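Local structure of DNA polymerase III beta subunit (Streptococcus pyogenes, 2AVT) at residues P134-T139 / I219-F225; Q51-T57 / H237-R243; L126-E132 / F225-Q230. The protein serves as the sliding clamp of DNA replication, a two-subunit ring that probably encircles the duplex and tethers the polymerase to it. All coordinates share one frame; numbering follows the deposited sequence.

Contact 1: residues P134-T139 / I219-F225; sequences PLILKT and IETVEVF
L135 and V224 face each other as a hydrogen-bonded pair of antiparallel strands, 135-138 and 221-225, whose axes approach to 4.7 Å. V224 N reaches L135 O at 2.8 Å and L135 N bonds back to V224 O; two residues along, L137 and V222 are joined both ways. The tight side carries L135, L137, V222 and V224, all buried and purely hydrocarbon, as suits a covered face. With CG anti to its carbonyl carbon (chi1 -62°), L137 crosses V224, CD1 coming to 4.2 Å from V224 CG2, while L142 of helix 139-149 lies against both L137 and V222. A separate tight spot marks the strand's start, where P134 CB leans obliquely on the ring of F225, 3.4 Å from CE1. Strand 135-138 is the outermost strand, within this chain, of the antiparallel sheet that runs through the N-terminal and central clamp domains, and it runs straight into that helix. At the junction T139, short and polar, sets OG1 above the carbonyl plane of I219, 2.7 Å from I219 O, and its N bonds to E220 O at 2.8 Å. The opposite face is looser. There I136, exposed to solvent, forms a non-hydrogen-bonded pair with E223. E223 lies alongside P134, its OE2 3.9 Å from P134 CG, while OE1 makes a salt bridge to R234. Farther along, K138 runs out extended; its charge and that of E220 are not in contact and attract weakly, if at all.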
loop_
_atom_site.group_PDB
_atom_site.type_symbol
_atom_site.label_atom_id
_atom_site.label_comp_id
_atom_site.label_asym_id
_atom_site.label_seq_id
_atom_site.Cartn_x
_atom_site.Cartn_y
_atom_site.Cartn_z
ATOM N N PRO A 134 16.723 33.798 -15.935
ATOM C CA PRO A 134 15.796 32.704 -15.661
ATOM C C PRO A 134 14.748 32.467 -16.737
ATOM O O PRO A 134 14.235 33.413 -17.344
ATOM C CB PRO A 134 15.152 33.138 -14.357
ATOM C CG PRO A 134 15.015 34.613 -14.570
ATOM C CD PRO A 134 16.361 34.996 -15.158
ATOM N N LEU A 135 14.444 31.195 -16.974
ATOM C CA LEU A 135 13.406 30.815 -17.919
ATOM C C LEU A 135 12.196 30.623 -17.014
ATOM O O LEU A 135 12.245 29.833 -16.067
ATOM C CB LEU A 135 13.735 29.495 -18.610
ATOM C CG LEU A 135 12.537 28.866 -19.334
ATOM C CD1 LEU A 135 12.127 29.753 -20.505
ATOM C CD2 LEU A 135 12.886 27.465 -19.819
ATOM N N ILE A 136 11.118 31.346 -17.285
ATOM C CA ILE A 136 9.936 31.231 -16.453
ATOM C C ILE A 136 8.869 30.338 -17.074
ATOM O O ILE A 136 8.400 30.595 -18.183
ATOM C CB ILE A 136 9.341 32.620 -16.173
ATOM C CG1 ILE A 136 10.403 33.523 -15.549
ATOM C CG2 ILE A 136 8.160 32.499 -15.232
ATOM C CD1 ILE A 136 9.869 34.866 -15.127
ATOM N N LEU A 137 8.486 29.286 -16.356
ATOM C CA LEU A 137 7.462 28.364 -16.841
ATOM C C LEU A 137 6.365 28.169 -15.810
ATOM O O LEU A 137 6.623 28.152 -14.608
ATOM C CB LEU A 137 8.074 27.000 -17.172
ATOM C CG LEU A 137 9.138 26.954 -18.269
ATOM C CD1 LEU A 137 9.646 25.527 -18.433
ATOM C CD2 LEU A 137 8.541 27.465 -19.574
ATOM N N LYS A 138 5.132 28.019 -16.281
ATOM C CA LYS A 138 4.025 27.794 -15.374
ATOM C C LYS A 138 4.145 26.373 -14.851
ATOM O O LYS A 138 4.521 25.457 -15.584
ATOM C CB LYS A 138 2.686 27.979 -16.089
ATOM C CG LYS A 138 2.430 29.418 -16.534
ATOM C CD LYS A 138 0.959 29.643 -16.842
ATOM C CE LYS A 138 0.681 31.091 -17.229
ATOM N NZ LYS A 138 -0.776 31.318 -17.452
ATOM N N THR A 139 3.831 26.199 -13.575
ATOM C CA THR A 139 3.916 24.902 -12.931
ATOM C C THR A 139 2.998 23.873 -13.563
ATOM O O THR A 139 3.415 22.746 -13.838
ATOM C CB THR A 139 3.582 25.028 -11.443
ATOM O OG1 THR A 139 4.538 25.900 -10.830
ATOM C CG2 THR A 139 3.624 23.674 -10.759
ATOM N N ILE A 219 1.445 26.783 -6.335
ATOM C CA ILE A 219 2.605 27.493 -6.871
ATOM C C ILE A 219 2.405 27.703 -8.368
ATOM O O ILE A 219 2.565 26.775 -9.165
ATOM C CB ILE A 219 3.905 26.696 -6.652
ATOM C CG1 ILE A 219 4.202 26.592 -5.155
ATOM C CG2 ILE A 219 5.055 27.361 -7.403
ATOM C CD1 ILE A 219 5.439 25.792 -4.822
ATOM N N GLU A 220 2.062 28.932 -8.737
ATOM C CA GLU A 220 1.791 29.304 -10.125
ATOM C C GLU A 220 2.914 29.012 -11.131
ATOM O O GLU A 220 2.685 28.362 -12.155
ATOM C CB GLU A 220 1.423 30.790 -10.183
ATOM C CG GLU A 220 0.239 31.118 -11.081
ATOM C CD GLU A 220 -1.070 30.542 -10.562
ATOM O OE1 GLU A 220 -1.390 30.767 -9.374
ATOM O OE2 GLU A 220 -1.786 29.873 -11.342
ATOM N N THR A 221 4.122 29.496 -10.852
ATOM C CA THR A 221 5.244 29.276 -11.761
ATOM C C THR A 221 6.563 29.030 -11.043
ATOM O O THR A 221 6.677 29.223 -9.836
ATOM C CB THR A 221 5.483 30.490 -12.670
ATOM O OG1 THR A 221 5.925 31.589 -11.866
ATOM C CG2 THR A 221 4.213 30.885 -13.404
ATOM N N VAL A 222 7.561 28.614 -11.813
ATOM C CA VAL A 222 8.895 28.380 -11.287
ATOM C C VAL A 222 9.911 28.965 -12.259
ATOM O O VAL A 222 9.630 29.138 -13.447
ATOM C CB VAL A 222 9.209 26.870 -11.122
ATOM C CG1 VAL A 222 8.401 26.283 -9.986
ATOM C CG2 VAL A 222 8.921 26.129 -12.421
ATOM N N GLU A 223 11.088 29.282 -11.737
ATOM C CA GLU A 223 12.176 29.801 -12.540
ATOM C C GLU A 223 13.095 28.612 -12.798
ATOM O O GLU A 223 13.397 27.853 -11.879
ATOM C CB GLU A 223 12.938 30.874 -11.768
ATOM C CG GLU A 223 12.122 32.099 -11.432
ATOM C CD GLU A 223 12.928 33.123 -10.664
ATOM O OE1 GLU A 223 13.392 32.800 -9.544
ATOM O OE2 GLU A 223 13.104 34.245 -11.177
ATOM N N VAL A 224 13.535 28.447 -14.040
ATOM C CA VAL A 224 14.411 27.336 -14.400
ATOM C C VAL A 224 15.793 27.855 -14.801
ATOM O O VAL A 224 15.909 28.700 -15.690
ATOM C CB VAL A 224 13.820 26.521 -15.584
ATOM C CG1 VAL A 224 14.639 25.258 -15.811
ATOM C CG2 VAL A 224 12.376 26.161 -15.305
ATOM N N PHE A 225 16.835 27.357 -14.137
ATOM C CA PHE A 225 18.206 27.762 -14.433
ATOM C C PHE A 225 19.009 26.554 -14.899
ATOM O O PHE A 225 18.797 25.437 -14.420
ATOM C CB PHE A 225 18.875 28.365 -13.197
ATOM C CG PHE A 225 18.144 29.539 -12.625
ATOM C CD1 PHE A 225 18.400 30.818 -13.082
ATOM C CD2 PHE A 225 17.186 29.363 -11.639
ATOM C CE1 PHE A 225 17.714 31.901 -12.567
ATOM C CE2 PHE A 225 16.501 30.436 -11.123
ATOM C CZ PHE A 225 16.761 31.711 -11.585
#

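Contact 2: residues Q51-T57 / H237-R243; sequences QISIENT and HISFYTR
Y241 and S53 form a hydrogen-bonded pair between antiparallel strands 238-243 and 52-57, the place where the sheet of the N-terminal clamp domain continues into that of the central domain. Five bridges, from I52 with T242 to N56 with I238, hold the register; E55 N to S239 O is one of the bonds within it, and T57 N to H237 O carries it past N56. On the face carrying S53, E55, S239 and Y241, the tyrosine spans the strands. Its CB stands 4.0 Å from S53 O; CG is anti to the carbonyl carbon (chi1 -61°), which brings CD1 equally near S53 O, with that oxygen at the ring edge and in its plane. Next along the ring, CE1 lies 4.1 Å from E55 OE2, the carboxylate being turned 29° from the ring plane, and L126 packs on the same tyrosine. A ring with a polar end suits this partly exposed face. The other face is mostly apolar. I54 CG1 sits 3.5 Å from F240 CD2 and I52 CG2 4.1 Å from F240 CZ, so the two isoleucines share one ring, which also touches F215; I52 and T242 meet S207 of helix 205-214. T242 OG1, buried among these groups, finds no hydrogen-bonding partner in the model, whereas T57 OG1 bonds to T44. Back at the tyrosine tip, Y241 OH lies 3.1 Å from a water, and that water donates to E55 OE1 at 2.6 Å.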
loop_
_atom_site.group_PDB
_atom_site.type_symbol
_atom_site.label_atom_id
_atom_site.label_comp_id
_atom_site.label_asym_id
_atom_site.label_seq_id
_atom_site.Cartn_x
_atom_site.Cartn_y
_atom_site.Cartn_z
ATOM N N GLN A 51 20.976 12.146 -6.980
ATOM C CA GLN A 51 20.360 12.456 -8.270
ATOM C C GLN A 51 19.691 13.832 -8.166
ATOM O O GLN A 51 19.894 14.697 -9.028
ATOM C CB GLN A 51 19.322 11.390 -8.630
ATOM C CG GLN A 51 18.940 11.329 -10.110
ATOM C CD GLN A 51 20.038 10.726 -10.976
ATOM O OE1 GLN A 51 20.463 9.593 -10.758
ATOM N NE2 GLN A 51 20.497 11.478 -11.962
ATOM N N ILE A 52 18.893 14.026 -7.113
ATOM C CA ILE A 52 18.228 15.305 -6.878
ATOM C C ILE A 52 18.551 15.828 -5.485
ATOM O O ILE A 52 19.009 15.079 -4.610
ATOM C CB ILE A 52 16.678 15.208 -6.993
ATOM C CG1 ILE A 52 16.127 14.248 -5.943
ATOM C CG2 ILE A 52 16.272 14.742 -8.386
ATOM C CD1 ILE A 52 14.619 14.070 -6.008
ATOM N N SER A 53 18.326 17.124 -5.302
ATOM C CA SER A 53 18.529 17.794 -4.032
ATOM C C SER A 53 17.375 18.774 -3.883
ATOM O O SER A 53 17.019 19.482 -4.840
ATOM C CB SER A 53 19.841 18.578 -4.002
ATOM O OG SER A 53 20.963 17.715 -4.072
ATOM N N ILE A 54 16.786 18.805 -2.697
ATOM C CA ILE A 54 15.686 19.715 -2.410
ATOM C C ILE A 54 16.028 20.603 -1.225
ATOM O O ILE A 54 16.381 20.104 -0.156
ATOM C CB ILE A 54 14.392 18.952 -2.075
ATOM C CG1 ILE A 54 13.912 18.177 -3.301
ATOM C CG2 ILE A 54 13.300 19.930 -1.630
ATOM C CD1 ILE A 54 12.705 17.323 -3.024
ATOM N N GLU A 55 15.959 21.917 -1.433
ATOM C CA GLU A 55 16.197 22.898 -0.376
ATOM C C GLU A 55 14.854 23.590 -0.193
ATOM O O GLU A 55 14.406 24.355 -1.052
ATOM C CB GLU A 55 17.280 23.905 -0.767
ATOM C CG GLU A 55 18.696 23.391 -0.540
ATOM C CD GLU A 55 19.769 24.410 -0.881
ATOM O OE1 GLU A 55 19.646 25.590 -0.554
ATOM O OE2 GLU A 55 20.843 23.950 -1.522
ATOM N N ASN A 56 14.206 23.295 0.925
ATOM C CA ASN A 56 12.885 23.833 1.212
ATOM C C ASN A 56 12.935 24.701 2.460
ATOM O O ASN A 56 13.296 24.249 3.554
ATOM C CB ASN A 56 11.901 22.666 1.366
ATOM C CG ASN A 56 10.460 23.122 1.557
ATOM O OD1 ASN A 56 10.103 24.264 1.261
ATOM N ND2 ASN A 56 9.620 22.215 2.035
ATOM N N THR A 57 12.572 25.964 2.276
ATOM C CA THR A 57 12.608 26.935 3.347
ATOM C C THR A 57 11.250 27.297 3.918
ATOM O O THR A 57 10.300 27.563 3.176
ATOM C CB THR A 57 13.288 28.245 2.867
ATOM O OG1 THR A 57 14.653 27.980 2.525
ATOM C CG2 THR A 57 13.234 29.311 3.963
ATOM N N HIS A 237 10.021 29.486 -2.129
ATOM C CA HIS A 237 10.677 28.842 -0.993
ATOM C C HIS A 237 11.305 27.492 -1.285
ATOM O O HIS A 237 11.880 26.869 -0.390
ATOM C CB HIS A 237 9.678 28.697 0.156
ATOM C CG HIS A 237 9.003 29.978 0.523
ATOM N ND1 HIS A 237 7.685 30.241 0.215
ATOM C CD2 HIS A 237 9.483 31.099 1.114
ATOM C CE1 HIS A 237 7.383 31.469 0.598
ATOM N NE2 HIS A 237 8.457 32.011 1.145
ATOM N N ILE A 238 11.209 27.043 -2.534
ATOM C CA ILE A 238 11.762 25.748 -2.904
ATOM C C ILE A 238 12.774 25.776 -4.037
ATOM O O ILE A 238 12.527 26.356 -5.100
ATOM C CB ILE A 238 10.652 24.774 -3.331
ATOM C CG1 ILE A 238 9.630 24.615 -2.204
ATOM C CG2 ILE A 238 11.268 23.435 -3.720
ATOM C CD1 ILE A 238 8.398 23.834 -2.615
ATOM N N SER A 239 13.923 25.153 -3.802
ATOM C CA SER A 239 14.944 25.042 -4.836
ATOM C C SER A 239 15.120 23.547 -5.068
ATOM O O SER A 239 15.470 22.791 -4.159
ATOM C CB SER A 239 16.253 25.682 -4.390
ATOM O OG SER A 239 16.118 27.087 -4.346
ATOM N N PHE A 240 14.841 23.126 -6.289
ATOM C CA PHE A 240 14.922 21.724 -6.673
ATOM C C PHE A 240 16.011 21.558 -7.746
ATOM O O PHE A 240 15.881 22.082 -8.863
ATOM C CB PHE A 240 13.550 21.309 -7.214
ATOM C CG PHE A 240 13.411 19.845 -7.537
ATOM C CD1 PHE A 240 13.674 19.375 -8.815
ATOM C CD2 PHE A 240 12.914 18.956 -6.600
ATOM C CE1 PHE A 240 13.437 18.051 -9.150
ATOM C CE2 PHE A 240 12.673 17.629 -6.935
ATOM C CZ PHE A 240 12.935 17.179 -8.208
ATOM N N TYR A 241 17.083 20.843 -7.402
ATOM C CA TYR A 241 18.183 20.596 -8.338
ATOM C C TYR A 241 18.133 19.169 -8.852
ATOM O O TYR A 241 17.719 18.255 -8.136
ATOM C CB TYR A 241 19.548 20.782 -7.676
ATOM C CG TYR A 241 19.825 22.152 -7.140
ATOM C CD1 TYR A 241 19.234 22.594 -5.961
ATOM C CD2 TYR A 241 20.706 23.001 -7.793
ATOM C CE1 TYR A 241 19.518 23.845 -5.447
ATOM C CE2 TYR A 241 20.995 24.259 -7.283
ATOM C CZ TYR A 241 20.398 24.672 -6.112
ATOM O OH TYR A 241 20.678 25.921 -5.606
ATOM N N THR A 242 18.576 18.975 -10.088
ATOM C CA THR A 242 18.597 17.649 -10.675
ATOM C C THR A 242 19.856 17.442 -11.499
ATOM O O THR A 242 20.250 18.316 -12.272
ATOM C CB THR A 242 17.419 17.410 -11.608
ATOM O OG1 THR A 242 16.192 17.717 -10.933
ATOM C CG2 THR A 242 17.412 15.958 -12.042
ATOM N N ARG A 243 20.480 16.278 -11.327
ATOM C CA ARG A 243 21.684 15.927 -12.069
ATOM C C ARG A 243 21.274 15.650 -13.514
ATOM O O ARG A 243 20.213 15.082 -13.760
ATOM C CB ARG A 243 22.329 14.687 -11.439
ATOM C CG ARG A 243 23.324 13.932 -12.306
ATOM C CD ARG A 243 23.956 12.804 -11.489
ATOM N NE ARG A 243 24.633 11.801 -12.310
ATOM C CZ ARG A 243 24.010 10.937 -13.108
ATOM N NH1 ARG A 243 24.712 10.051 -13.806
ATOM N NH2 ARG A 243 22.687 10.948 -13.202
HETATM O O HOH W 1 19.838 26.852 -2.804
#

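Contact 3: residues L126-E132 / F225-Q230; sequences LQEVSTE and FFSPSQ
T131 lies across the ring of F225: its CB stands over one face, and CG2, placed anti to the backbone N (chi1 -49° for OG1), comes to 3.4 Å from F225 CZ. The main chain of 126-132 follows the same ring round. S130 O is 3.3 Å from F225 CD1, approaching obliquely, and E132 O lies at the ring edge in its plane. The broad ring of phenylalanine can be covered by T131 on one face while backbone oxygens approach it, and the two segments are joined by packing, with no secure hydrogen bond between them. V129 crosses F225 at an angle and straddles the next residues: CG1 touches F225 CB at 3.8 Å, while CG2 lies 4.1 Å from S227 CB. With two methyls on one branch point, valine can reach both the strand and the turn beyond it. That turn closes the beta-hairpin between strands 221-226 and 230-234. In it S227 OG accepts from Q230 N at 2.9 Å, an ST motif that a small hydroxyl residue can make, and S227 N gives Q230 O a weak bond. Facing it, the linking chain from the N-terminal domain passes over the hairpin. The placing of the amide end of Q230 is doubtful, since it lies too close to Q127. F226 points away from the linker, and its ring meets that of F199.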
loop_
_atom_site.group_PDB
_atom_site.type_symbol
_atom_site.label_atom_id
_atom_site.label_comp_id
_atom_site.label_asym_id
_atom_site.label_seq_id
_atom_site.Cartn_x
_atom_site.Cartn_y
_atom_site.Cartn_z
ATOM N N LEU A 126 26.257 21.926 -2.020
ATOM C CA LEU A 126 25.450 21.947 -3.230
ATOM C C LEU A 126 26.259 22.508 -4.396
ATOM O O LEU A 126 27.014 23.465 -4.236
ATOM C CB LEU A 126 24.206 22.812 -3.010
ATOM C CG LEU A 126 22.926 22.526 -3.806
ATOM C CD1 LEU A 126 23.235 22.419 -5.289
ATOM C CD2 LEU A 126 22.298 21.237 -3.304
ATOM N N GLN A 127 26.115 21.886 -5.561
ATOM C CA GLN A 127 26.786 22.359 -6.762
ATOM C C GLN A 127 25.894 23.526 -7.166
ATOM O O GLN A 127 24.827 23.333 -7.728
ATOM C CB GLN A 127 26.767 21.273 -7.844
ATOM C CG GLN A 127 27.697 21.528 -9.023
ATOM C CD GLN A 127 29.150 21.642 -8.597
ATOM O OE1 GLN A 127 29.504 21.319 -7.461
ATOM N NE2 GLN A 127 30.000 22.095 -9.516
ATOM N N GLU A 128 26.326 24.737 -6.848
ATOM C CA GLU A 128 25.545 25.929 -7.143
ATOM C C GLU A 128 25.293 26.168 -8.628
ATOM O O GLU A 128 26.086 25.779 -9.480
ATOM C CB GLU A 128 26.237 27.139 -6.523
ATOM C CG GLU A 128 26.529 26.942 -5.043
ATOM C CD GLU A 128 27.387 28.043 -4.457
ATOM O OE1 GLU A 128 27.677 29.023 -5.179
ATOM O OE2 GLU A 128 27.766 27.928 -3.270
ATOM N N VAL A 129 24.164 26.806 -8.924
ATOM C CA VAL A 129 23.792 27.123 -10.296
ATOM C C VAL A 129 23.455 28.608 -10.377
ATOM O O VAL A 129 22.670 29.118 -9.578
ATOM C CB VAL A 129 22.563 26.310 -10.749
ATOM C CG1 VAL A 129 22.141 26.739 -12.149
ATOM C CG2 VAL A 129 22.886 24.825 -10.731
ATOM N N SER A 130 24.059 29.301 -11.339
ATOM C CA SER A 130 23.819 30.730 -11.522
ATOM C C SER A 130 22.329 31.068 -11.576
ATOM O O SER A 130 21.548 30.379 -12.234
ATOM C CB SER A 130 24.501 31.211 -12.800
ATOM O OG SER A 130 24.134 30.395 -13.897
ATOM N N THR A 131 21.952 32.139 -10.885
ATOM C CA THR A 131 20.565 32.579 -10.829
ATOM C C THR A 131 20.294 33.743 -11.784
ATOM O O THR A 131 19.365 34.523 -11.575
ATOM C CB THR A 131 20.194 33.035 -9.406
ATOM O OG1 THR A 131 20.603 32.038 -8.463
ATOM C CG2 THR A 131 18.696 33.238 -9.289
ATOM N N GLU A 132 21.103 33.859 -12.830
ATOM C CA GLU A 132 20.928 34.934 -13.802
ATOM C C GLU A 132 20.218 34.423 -15.053
ATOM O O GLU A 132 20.392 33.270 -15.440
ATOM C CB GLU A 132 22.292 35.528 -14.170
ATOM C CG GLU A 132 22.234 36.686 -15.150
ATOM C CD GLU A 132 23.520 37.497 -15.170
ATOM O OE1 GLU A 132 24.422 37.204 -14.353
ATOM O OE2 GLU A 132 23.628 38.429 -15.995
ATOM N N PHE A 225 16.835 27.357 -14.137
ATOM C CA PHE A 225 18.206 27.762 -14.433
ATOM C C PHE A 225 19.009 26.554 -14.899
ATOM O O PHE A 225 18.797 25.437 -14.420
ATOM C CB PHE A 225 18.875 28.365 -13.197
ATOM C CG PHE A 225 18.144 29.539 -12.625
ATOM C CD1 PHE A 225 18.400 30.818 -13.082
ATOM C CD2 PHE A 225 17.186 29.363 -11.639
ATOM C CE1 PHE A 225 17.714 31.901 -12.567
ATOM C CE2 PHE A 225 16.501 30.436 -11.123
ATOM C CZ PHE A 225 16.761 31.711 -11.585
ATOM N N PHE A 226 19.930 26.775 -15.834
ATOM C CA PHE A 226 20.740 25.681 -16.350
ATOM C C PHE A 226 22.226 25.832 -16.082
ATOM O O PHE A 226 22.748 26.937 -15.952
ATOM C CB PHE A 226 20.566 25.524 -17.865
ATOM C CG PHE A 226 19.148 25.333 -18.311
ATOM C CD1 PHE A 226 18.275 26.411 -18.378
ATOM C CD2 PHE A 226 18.697 24.084 -18.706
ATOM C CE1 PHE A 226 16.977 26.244 -18.837
ATOM C CE2 PHE A 226 17.400 23.907 -19.165
ATOM C CZ PHE A 226 16.537 24.991 -19.232
ATOM N N SER A 227 22.893 24.687 -15.998
ATOM C CA SER A 227 24.333 24.608 -15.812
ATOM C C SER A 227 24.631 23.367 -16.635
ATOM O O SER A 227 23.707 22.673 -17.066
ATOM C CB SER A 227 24.708 24.381 -14.343
ATOM O OG SER A 227 24.684 23.004 -14.011
ATOM N N PRO A 228 25.910 23.065 -16.878
ATOM C CA PRO A 228 26.196 21.868 -17.676
ATOM C C PRO A 228 25.822 20.557 -16.982
ATOM O O PRO A 228 25.328 19.624 -17.622
ATOM C CB PRO A 228 27.702 21.969 -17.927
ATOM C CG PRO A 228 27.973 23.448 -17.844
ATOM C CD PRO A 228 27.130 23.860 -16.666
ATOM N N SER A 229 26.048 20.495 -15.673
ATOM C CA SER A 229 25.774 19.275 -14.920
ATOM C C SER A 229 24.384 19.146 -14.307
ATOM O O SER A 229 23.932 18.037 -14.027
ATOM C CB SER A 229 26.833 19.094 -13.825
ATOM O OG SER A 229 26.966 20.273 -13.048
ATOM N N GLN A 230 23.701 20.261 -14.091
ATOM C CA GLN A 230 22.367 20.190 -13.513
ATOM C C GLN A 230 21.437 21.335 -13.870
ATOM O O GLN A 230 21.851 22.364 -14.418
ATOM C CB GLN A 230 22.448 20.073 -11.985
ATOM C CG GLN A 230 23.626 20.779 -11.344
ATOM C CD GLN A 230 23.513 20.852 -9.829
ATOM O OE1 GLN A 230 22.998 19.940 -9.183
ATOM N NE2 GLN A 230 24.003 21.936 -9.257
#

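All three contacts reach one antiparallel sheet that runs through the N-terminal and central domains. Contact 1 closes its end at strand 135-138, contact 2 joins the two domains, and contact 3 lays the linking chain over the hairpin. The centres of contacts 2 and 3 are about 11 Å apart, and L126 bridges them, with L126 CD1 3.5 Å from Y241 CE2. Contacts 1 and 3 share F225, although their centres lie about 15 Å apart. Contacts 1 and 2, about 14 Å apart at their centres, meet where I219 CD1 and I238 CD1 come to 4.2 Å; F215 touches V222 of the first and F240 of the second.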